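PDB 2QCV: 5-dehydro-2-deoxygluconokinase from Bacillus halodurans C-125, which probably phosphorylates 5-dehydro-2-deoxy-D-gluconate with ATP, a step in the breakdown of myo-inositol, as a PfkB-family carbohydrate kinase. Local coordinates for the interface of chains A and B and the interface of chains A and C. Sequence-based numbering; all coordinates share one arbitrary frame. Chains: chain A/B/C, Putative 5-dehydro-2-deoxygluconokinase.

Contact 1: the interface of chains A and B. Residues chain A 128-129, 156, 160; chain B 187, 191.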
ATOM      1  N   PRO A 128     -17.942   9.985  -0.447  1.00 28.11           N
ATOM      2  CA  PRO A 128     -19.339  10.352  -0.104  1.00 27.11           C
ATOM      3  C   PRO A 128     -19.550  11.780   0.415  1.00 26.78           C
ATOM      4  O   PRO A 128     -20.540  12.423   0.050  1.00 25.83           O
ATOM      5  CB  PRO A 128     -19.687   9.330   0.971  1.00 29.15           C
ATOM      6  CG  PRO A 128     -18.877   8.132   0.652  1.00 32.34           C
ATOM      7  CD  PRO A 128     -17.545   8.682   0.153  1.00 29.72           C
ATOM      8  N   GLU A 129     -18.606  12.293   1.208  1.00 27.23           N
ATOM      9  CA  GLU A 129     -18.744  13.653   1.742  1.00 29.53           C
ATOM     10  C   GLU A 129     -18.696  14.717   0.640  1.00 29.84           C
ATOM     11  O   GLU A 129     -19.086  15.865   0.865  1.00 30.34           O
ATOM     12  CB  GLU A 129     -17.683  13.927   2.793  1.00 33.06           C
ATOM     13  CG  GLU A 129     -16.315  14.151   2.207  1.00 36.66           C
ATOM     14  N   GLU A 156     -18.392   4.136  -3.000  1.00 26.26           N
ATOM     15  CA  GLU A 156     -19.372   4.609  -1.992  1.00 28.19           C
ATOM     16  C   GLU A 156     -19.971   5.974  -2.331  1.00 27.78           C
ATOM     17  O   GLU A 156     -21.153   6.230  -2.032  1.00 25.86           O
ATOM     18  CB  GLU A 156     -18.763   4.666  -0.587  1.00 29.66           C
ATOM     19  CG  GLU A 156     -18.302   3.371  -0.088  1.00 34.82           C
ATOM     20  CD  GLU A 156     -16.935   2.960  -0.634  1.00 28.58           C
ATOM     21  OE1 GLU A 156     -16.018   3.737  -0.505  1.00 35.15           O
ATOM     22  OE2 GLU A 156     -16.791   1.832  -1.069  1.00 35.57           O
ATOM     23  N   LYS A 160     -23.923   6.515  -2.739  1.00 25.28           N
ATOM     24  CA  LYS A 160     -24.593   7.630  -2.083  1.00 23.39           C
ATOM     25  C   LYS A 160     -25.375   8.470  -3.088  1.00 25.00           C
ATOM     26  O   LYS A 160     -26.554   8.775  -2.887  1.00 24.12           O
ATOM     27  CB  LYS A 160     -23.603   8.520  -1.323  1.00 24.88           C
ATOM     28  CG  LYS A 160     -24.259   9.798  -0.819  1.00 24.27           C
ATOM     29  CD  LYS A 160     -23.295  10.556   0.089  1.00 23.72           C
ATOM     30  CE  LYS A 160     -23.911  11.917   0.520  1.00 25.55           C
ATOM     31  NZ  LYS A 160     -22.989  12.625   1.511  1.00 26.36           N
TER
ATOM     32  N   GLU B 187     -19.916   7.537   7.325  1.00 25.72           N
ATOM     33  CA  GLU B 187     -20.750   7.584   6.115  1.00 28.01           C
ATOM     34  C   GLU B 187     -20.514   6.348   5.231  1.00 28.28           C
ATOM     35  O   GLU B 187     -21.443   5.816   4.637  1.00 26.48           O
ATOM     36  CB  GLU B 187     -20.549   8.882   5.326  1.00 29.87           C
ATOM     37  CG  GLU B 187     -21.739   9.117   4.443  1.00 30.05           C
ATOM     38  CD  GLU B 187     -21.836  10.490   3.896  1.00 30.84           C
ATOM     39  OE1 GLU B 187     -20.845  11.246   3.944  1.00 31.58           O
ATOM     40  OE2 GLU B 187     -22.916  10.796   3.373  1.00 32.99           O
ATOM     41  N   VAL B 191     -23.399   3.616   4.111  1.00 24.65           N
ATOM     42  CA  VAL B 191     -23.605   3.150   2.753  1.00 26.48           C
ATOM     43  C   VAL B 191     -23.812   1.623   2.688  1.00 24.75           C
ATOM     44  O   VAL B 191     -24.746   1.137   2.055  1.00 26.28           O
ATOM     45  CB  VAL B 191     -22.460   3.644   1.841  1.00 25.86           C
ATOM     46  CG1 VAL B 191     -22.431   2.848   0.487  1.00 26.47           C
ATOM     47  CG2 VAL B 191     -22.606   5.142   1.621  1.00 24.05           C
TER

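Contact 2: the interface of chains A and C. Residues chain A 33, 39, 103, 115, 117; chain C 41, 71-72.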
HETATM    1  N   MSE A  33       1.840   2.234 -31.437  1.00 35.09           N
HETATM    2  CA  MSE A  33       2.070   3.443 -30.673  1.00 36.15           C
HETATM    3  C   MSE A  33       3.565   3.733 -30.513  1.00 32.67           C
HETATM    4  O   MSE A  33       3.952   4.886 -30.373  1.00 32.79           O
HETATM    5  CB  MSE A  33       1.408   3.345 -29.290  1.00 33.37           C
HETATM    6  CG  MSE A  33       1.693   4.539 -28.394  1.00 43.82           C
HETATM    7 SE   MSE A  33       1.040   4.256 -26.584  0.75 44.24          SE
HETATM    8  CE  MSE A  33      -0.735   3.892 -27.103  1.00 34.01           C
ATOM      9  N   PHE A  39       1.033  13.343 -29.712  1.00 32.40           N
ATOM     10  CA  PHE A  39      -0.270  13.037 -29.109  1.00 32.25           C
ATOM     11  C   PHE A  39      -1.019  14.331 -28.870  1.00 30.42           C
ATOM     12  O   PHE A  39      -0.410  15.316 -28.428  1.00 30.55           O
ATOM     13  CB  PHE A  39      -0.098  12.320 -27.759  1.00 32.94           C
ATOM     14  CG  PHE A  39       0.513  10.955 -27.877  1.00 28.21           C
ATOM     15  CD1 PHE A  39      -0.276   9.836 -28.089  1.00 32.21           C
ATOM     16  CD2 PHE A  39       1.880  10.798 -27.787  1.00 35.60           C
ATOM     17  CE1 PHE A  39       0.288   8.574 -28.200  1.00 32.88           C
ATOM     18  CE2 PHE A  39       2.457   9.544 -27.909  1.00 42.27           C
ATOM     19  CZ  PHE A  39       1.663   8.429 -28.123  1.00 38.28           C
ATOM     20  N   PHE A 103      -3.530   6.759 -23.298  1.00 31.51           N
ATOM     21  CA  PHE A 103      -2.832   6.922 -24.571  1.00 31.10           C
ATOM     22  C   PHE A 103      -3.472   5.989 -25.576  1.00 31.43           C
ATOM     23  O   PHE A 103      -3.626   4.786 -25.308  1.00 29.95           O
ATOM     24  CB  PHE A 103      -1.366   6.535 -24.453  1.00 29.98           C
ATOM     25  CG  PHE A 103      -0.551   7.444 -23.590  1.00 26.09           C
ATOM     26  CD1 PHE A 103      -0.542   7.288 -22.206  1.00 28.97           C
ATOM     27  CD2 PHE A 103       0.254   8.421 -24.171  1.00 30.13           C
ATOM     28  CE1 PHE A 103       0.232   8.140 -21.420  1.00 26.46           C
ATOM     29  CE2 PHE A 103       1.046   9.247 -23.386  1.00 30.84           C
ATOM     30  CZ  PHE A 103       1.019   9.127 -22.038  1.00 27.35           C
ATOM     31  N   LEU A 115      -3.360   2.471 -23.704  1.00 33.67           N
ATOM     32  CA  LEU A 115      -2.403   2.253 -22.624  1.00 30.83           C
ATOM     33  C   LEU A 115      -2.866   3.194 -21.503  1.00 32.24           C
ATOM     34  O   LEU A 115      -2.842   4.419 -21.671  1.00 29.79           O
ATOM     35  CB  LEU A 115      -0.978   2.571 -23.127  1.00 27.69           C
ATOM     36  CG  LEU A 115       0.189   2.459 -22.134  1.00 32.68           C
ATOM     37  CD1 LEU A 115       0.100   1.166 -21.322  1.00 45.09           C
ATOM     38  CD2 LEU A 115       1.483   2.554 -22.862  1.00 30.81           C
ATOM     39  N   TYR A 117      -3.091   4.816 -17.604  1.00 29.17           N
ATOM     40  CA  TYR A 117      -2.508   5.131 -16.300  1.00 30.12           C
ATOM     41  C   TYR A 117      -3.721   5.316 -15.369  1.00 30.16           C
ATOM     42  O   TYR A 117      -4.438   6.298 -15.490  1.00 31.18           O
ATOM     43  CB  TYR A 117      -1.675   6.408 -16.403  1.00 29.51           C
ATOM     44  CG  TYR A 117      -0.322   6.137 -17.034  1.00 28.85           C
ATOM     45  CD1 TYR A 117      -0.212   5.757 -18.372  1.00 29.87           C
ATOM     46  CD2 TYR A 117       0.833   6.232 -16.277  1.00 31.24           C
ATOM     47  CE1 TYR A 117       1.030   5.497 -18.930  1.00 33.27           C
ATOM     48  CE2 TYR A 117       2.083   5.972 -16.824  1.00 28.06           C
ATOM     49  CZ  TYR A 117       2.169   5.605 -18.150  1.00 28.81           C
ATOM     50  OH  TYR A 117       3.411   5.333 -18.670  1.00 27.16           O
TER
ATOM     51  N   LYS C  41       6.666  13.000 -28.030  1.00 30.48           N
ATOM     52  CA  LYS C  41       7.194  11.883 -27.248  1.00 29.35           C
ATOM     53  C   LYS C  41       8.698  11.697 -27.450  1.00 31.04           C
ATOM     54  O   LYS C  41       9.172  11.501 -28.578  1.00 30.72           O
ATOM     55  CB  LYS C  41       6.496  10.602 -27.677  1.00 31.91           C
ATOM     56  CG  LYS C  41       6.772   9.402 -26.839  1.00 30.45           C
ATOM     57  CD  LYS C  41       6.078   8.174 -27.359  1.00 30.10           C
ATOM     58  CE  LYS C  41       6.728   7.668 -28.634  1.00 31.39           C
ATOM     59  NZ  LYS C  41       6.071   6.454 -29.163  1.00 32.45           N
ATOM     60  N   GLN C  71       3.908  -0.377 -24.964  1.00 30.89           N
ATOM     61  CA  GLN C  71       4.420   0.445 -26.077  1.00 29.85           C
ATOM     62  C   GLN C  71       5.394   1.519 -25.652  1.00 30.21           C
ATOM     63  O   GLN C  71       6.269   1.903 -26.423  1.00 29.94           O
ATOM     64  CB  GLN C  71       3.292   1.092 -26.867  1.00 29.88           C
ATOM     65  CG  GLN C  71       2.331   0.072 -27.484  1.00 27.98           C
ATOM     66  CD  GLN C  71       1.143  -0.243 -26.623  1.00 34.45           C
ATOM     67  OE1 GLN C  71       1.249  -0.330 -25.409  1.00 29.81           O
ATOM     68  NE2 GLN C  71      -0.022  -0.457 -27.269  1.00 31.35           N
ATOM     69  N   HIS C  72       5.269   2.025 -24.434  1.00 27.10           N
ATOM     70  CA  HIS C  72       6.237   3.008 -24.001  1.00 26.62           C
ATOM     71  C   HIS C  72       7.609   2.346 -23.707  1.00 27.82           C
ATOM     72  O   HIS C  72       8.643   2.847 -24.132  1.00 27.99           O
ATOM     73  CB  HIS C  72       5.718   3.768 -22.783  1.00 28.51           C
ATOM     74  CG  HIS C  72       4.660   4.774 -23.102  1.00 32.03           C
ATOM     75  ND1 HIS C  72       4.475   5.291 -24.365  1.00 35.31           N
ATOM     76  CD2 HIS C  72       3.775   5.415 -22.301  1.00 30.27           C
ATOM     77  CE1 HIS C  72       3.480   6.161 -24.342  1.00 32.14           C
ATOM     78  NE2 HIS C  72       3.053   6.272 -23.098  1.00 33.38           N
TER

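Contact 3: the interface of chains A and C. Residues chain A 72, 98-99, 101, 117; chain C 101, 103, 115, 117.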
ATOM      1  N   HIS A  72      -3.342  19.368 -15.576  1.00 27.10           N
ATOM      2  CA  HIS A  72      -4.299  18.501 -16.224  1.00 26.62           C
ATOM      3  C   HIS A  72      -5.715  18.680 -15.615  1.00 27.82           C
ATOM      4  O   HIS A  72      -6.693  18.795 -16.343  1.00 27.99           O
ATOM      5  CB  HIS A  72      -3.843  17.046 -16.144  1.00 28.51           C
ATOM      6  CG  HIS A  72      -2.724  16.709 -17.077  1.00 32.03           C
ATOM      7  ND1 HIS A  72      -2.424  17.463 -18.189  1.00 35.31           N
ATOM      8  CD2 HIS A  72      -1.877  15.652 -17.099  1.00 30.27           C
ATOM      9  CE1 HIS A  72      -1.400  16.920 -18.824  1.00 32.14           C
ATOM     10  NE2 HIS A  72      -1.063  15.808 -18.197  1.00 33.38           N
ATOM     11  N   LYS A  98      -2.783  12.021  -9.133  1.00 30.12           N
ATOM     12  CA  LYS A  98      -2.687  12.405 -10.539  1.00 30.01           C
ATOM     13  C   LYS A  98      -3.952  12.070 -11.307  1.00 29.47           C
ATOM     14  O   LYS A  98      -4.711  11.179 -10.926  1.00 28.48           O
ATOM     15  CB  LYS A  98      -1.523  11.643 -11.198  1.00 30.75           C
ATOM     16  CG  LYS A  98      -0.201  11.814 -10.526  1.00 36.96           C
ATOM     17  CD  LYS A  98       0.348  13.192 -10.693  1.00 35.05           C
ATOM     18  CE  LYS A  98       1.643  13.322  -9.875  1.00 42.57           C
ATOM     19  NZ  LYS A  98       2.243  14.614 -10.090  1.00 36.93           N
ATOM     20  N   THR A  99      -4.145  12.774 -12.419  1.00 29.66           N
ATOM     21  CA  THR A  99      -5.217  12.504 -13.354  1.00 28.71           C
ATOM     22  C   THR A  99      -4.971  11.221 -14.115  1.00 29.65           C
ATOM     23  O   THR A  99      -3.850  10.956 -14.555  1.00 28.74           O
ATOM     24  CB  THR A  99      -5.334  13.675 -14.382  1.00 30.66           C
ATOM     25  OG1 THR A  99      -5.308  14.945 -13.699  1.00 28.75           O
ATOM     26  CG2 THR A  99      -6.611  13.549 -15.266  1.00 31.06           C
ATOM     27  N   LEU A 101      -4.768   8.789 -17.304  1.00 28.99           N
ATOM     28  CA  LEU A 101      -4.305   9.081 -18.669  1.00 29.93           C
ATOM     29  C   LEU A 101      -4.624   7.901 -19.556  1.00 31.58           C
ATOM     30  O   LEU A 101      -4.387   6.736 -19.183  1.00 32.74           O
ATOM     31  CB  LEU A 101      -2.776   9.278 -18.733  1.00 28.55           C
ATOM     32  CG  LEU A 101      -2.144  10.391 -17.904  1.00 33.15           C
ATOM     33  CD1 LEU A 101      -0.593  10.349 -17.975  1.00 29.17           C
ATOM     34  CD2 LEU A 101      -2.674  11.739 -18.356  1.00 33.05           C
ATOM     35  N   TYR A 117      -3.091   4.816 -17.604  1.00 29.17           N
ATOM     36  CA  TYR A 117      -2.508   5.131 -16.300  1.00 30.12           C
ATOM     37  C   TYR A 117      -3.721   5.316 -15.369  1.00 30.16           C
ATOM     38  O   TYR A 117      -4.438   6.298 -15.490  1.00 31.18           O
ATOM     39  CB  TYR A 117      -1.675   6.408 -16.403  1.00 29.51           C
ATOM     40  CG  TYR A 117      -0.322   6.137 -17.034  1.00 28.85           C
ATOM     41  CD1 TYR A 117      -0.212   5.757 -18.372  1.00 29.87           C
ATOM     42  CD2 TYR A 117       0.833   6.232 -16.277  1.00 31.24           C
ATOM     43  CE1 TYR A 117       1.030   5.497 -18.930  1.00 33.27           C
ATOM     44  CE2 TYR A 117       2.083   5.972 -16.824  1.00 28.06           C
ATOM     45  CZ  TYR A 117       2.169   5.605 -18.150  1.00 28.81           C
ATOM     46  OH  TYR A 117       3.411   5.333 -18.670  1.00 27.16           O
TER
ATOM     47  N   LEU C 101       6.396   9.286 -16.500  1.00 28.99           N
ATOM     48  CA  LEU C 101       6.049  10.275 -17.531  1.00 29.93           C
ATOM     49  C   LEU C 101       6.386  11.655 -17.018  1.00 31.58           C
ATOM     50  O   LEU C 101       6.075  12.003 -15.863  1.00 32.74           O
ATOM     51  CB  LEU C 101       4.538  10.280 -17.844  1.00 28.55           C
ATOM     52  CG  LEU C 101       3.891   8.998 -18.358  1.00 33.15           C
ATOM     53  CD1 LEU C 101       2.349   9.143 -18.478  1.00 29.17           C
ATOM     54  CD2 LEU C 101       4.507   8.603 -19.687  1.00 33.05           C
ATOM     55  N   PHE C 103       5.531  15.441 -18.220  1.00 31.51           N
ATOM     56  CA  PHE C 103       4.937  16.435 -19.111  1.00 31.10           C
ATOM     57  C   PHE C 103       5.612  17.762 -18.844  1.00 31.43           C
ATOM     58  O   PHE C 103       5.697  18.202 -17.685  1.00 29.95           O
ATOM     59  CB  PHE C 103       3.451  16.610 -18.834  1.00 29.98           C
ATOM     60  CG  PHE C 103       2.612  15.421 -19.172  1.00 26.09           C
ATOM     61  CD1 PHE C 103       2.493  14.360 -18.279  1.00 28.97           C
ATOM     62  CD2 PHE C 103       1.891  15.392 -20.365  1.00 30.13           C
ATOM     63  CE1 PHE C 103       1.696  13.264 -18.609  1.00 26.46           C
ATOM     64  CE2 PHE C 103       1.077  14.313 -20.676  1.00 30.84           C
ATOM     65  CZ  PHE C 103       0.998  13.259 -19.829  1.00 27.35           C
ATOM     66  N   LEU C 115       5.220  18.169 -14.897  1.00 33.67           N
ATOM     67  CA  LEU C 115       4.177  17.432 -14.191  1.00 30.83           C
ATOM     68  C   LEU C 115       4.592  15.959 -14.318  1.00 32.24           C
ATOM     69  O   LEU C 115       4.629  15.419 -15.429  1.00 29.79           O
ATOM     70  CB  LEU C 115       2.808  17.730 -14.839  1.00 27.69           C
ATOM     71  CG  LEU C 115       1.566  17.014 -14.285  1.00 32.68           C
ATOM     72  CD1 LEU C 115       1.542  17.056 -12.756  1.00 45.09           C
ATOM     73  CD2 LEU C 115       0.334  17.617 -14.863  1.00 30.81           C
ATOM     74  N   TYR C 117       4.589  11.812 -13.493  1.00 29.17           N
ATOM     75  CA  TYR C 117       3.924  10.578 -13.078  1.00 30.12           C
ATOM     76  C   TYR C 117       5.070   9.653 -12.627  1.00 30.16           C
ATOM     77  O   TYR C 117       5.832   9.179 -13.455  1.00 31.18           O
ATOM     78  CB  TYR C 117       3.152   9.986 -14.257  1.00 29.51           C
ATOM     79  CG  TYR C 117       1.841  10.714 -14.482  1.00 28.85           C
ATOM     80  CD1 TYR C 117       1.815  12.041 -14.914  1.00 29.87           C
ATOM     81  CD2 TYR C 117       0.637  10.080 -14.229  1.00 31.24           C
ATOM     82  CE1 TYR C 117       0.609  12.699 -15.099  1.00 33.27           C
ATOM     83  CE2 TYR C 117      -0.579  10.728 -14.409  1.00 28.06           C
ATOM     84  CZ  TYR C 117      -0.579  12.036 -14.843  1.00 28.81           C
ATOM     85  OH  TYR C 117      -1.789  12.670 -14.998  1.00 27.16           O
TER
HETATM   86  O   HOH W   1      -2.614  14.991 -13.349  1.00 27.68           O

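Contact 1: the interface of chains A and B
A:Lys160 and B:Glu187 form a salt bridge between two copies of this PfkB-family kinase, the ammonium NZ of A:Lys160 donating to carboxylate oxygen OE2 of B:Glu187 at 2.6 Å. The two side chains cross at about a right angle. NZ reaches OE2 from its syn side but 21° out of the carboxylate plane. NZ of A:Lys160 also donates to the backbone O of A:Pro128 in its own chain, 2.9 Å away, from above the carbonyl plane. Two oxygens from different chains thus grip the lysine tip. A:Lys160 gets there as an almost fully extended chain, every torsion within 10° of anti, leaving helix 154-167 to reach the 3-10 turn 128-130. Beside the bridge, CB of the A:Pro128 ring packs on the carboxylate carbon CD of B:Glu187 at 3.8 Å. B:Glu187 stands near the start of helix 186-199; its CG, anti to the backbone N (chi1 -159°), starts an extended arm toward chain A. One turn further along that helix, methyl CG2 of B:Val191 makes a loose contact with the backbone O of A:Glu156, 4.1 Å away. The patch repeats with the chains exchanged about a two-fold axis; whether this pairing is biological cannot be told from the structure alone.

Contact 2: the interface of chains A and C
The imidazole of C:His72 stands edge-on to the phenyl ring of A:Phe103, their planes 89° apart, with NE2 of C:His72 over the middle of the phenyl face and 3.6 Å from CE2 of A:Phe103. A:Phe103, A:Leu115 and A:Tyr117 lie on strands 101-106 and 111-117 of the PfkB lid sheet, which receives the first turn of helix 71-82 of chain C. One imidazole face carries methyl CD2 of A:Leu115, a CH-pi contact offset toward the rim and 3.9 Å from the centroid of the C:His72 ring. At the imidazole edge, in its plane, lies the phenol oxygen OH of A:Tyr117. A second phenyl ring, A:Phe39, has CD2 of A:Phe103 on one face, with CG of A:Met33 and CD of C:Lys41 at its edge, in plane, the latter 3.9 Å from CE2 of A:Phe39. C:Lys41 bends at chi3 (72°) past this ring and hydrogen-bonds through its ammonium NZ to the backbone O of A:Met33 at 2.9 Å. Selenium of the selenomethionine A:Met33 flanks the histidine, 3.8 Å from CE1 of C:His72. Its chain leaves the backbone with CG anti to N (chi1 176°) and crosses C:Gln71 at about a right angle, CB of A:Met33 lying 3.8 Å from CB of C:Gln71.

Contact 3: the interface of chains A and C
Two lid sheets of the PfkB fold meet here about a two-fold axis, with C:Tyr117 of strand 111-117 inserted between side chains of chain A. Its phenol OH donates to the backbone O of A:Thr99 at 2.7 Å, the donor tilted 15° from the carbonyl plane. OH of C:Tyr117 is also 3.0 Å from water 1, which links it to N and OG1 of A:Thr99. With CG anti to its carbonyl carbon (chi1 -78°), C:Tyr117 directs its ring across to chain A. There methyl CD1 of A:Leu101 sits over one face, 3.7 Å from the centroid of the C:Tyr117 ring, CG of A:Lys98 lies toward the rim of the opposite face, and A:Thr99 O is at the edge, in plane. CB of A:Lys98 adds a contact to CE2 of C:Tyr117 at 3.5 Å. A phenylalanine in its place would probably leave A:Thr99 O and water 1 without their phenol partner. C:Leu101 caps the ring of A:Tyr117 in the reciprocal way, and the two leucines reach toward each other tip to tip, a tight packing. CD1 of A:Leu101 also touches CE1 of C:Phe103 at 3.8 Å, next to A:His72, which stands edge-on to that ring. Strands 101-106 and 111-117 of both chains supply this core, with helix 71-82 of chain A contributing A:His72 at the side, while A:Lys98 and A:Thr99 come from the loop leading into strand 101-106.

Contact 2 and contact 3 belong to one A–C interface: their C-alpha centres lie about 12 Å apart, they share A:Tyr117, and both use strands 101-106 and 111-117 and the start of helix 71-82. Contact 3 lies at the two-fold axis and contact 2 extends outward from it. Such lid-to-lid pairing is familiar in PfkB-type kinases, so A–C is plausibly the functional dimer. Contact 1, its C-alpha centre about 35 Å from that of contact 2 and about 27 Å from that of contact 3, uses different helices, so that chain A touches B and C at separate sites; the A–B pairing may or may not persist outside the crystal.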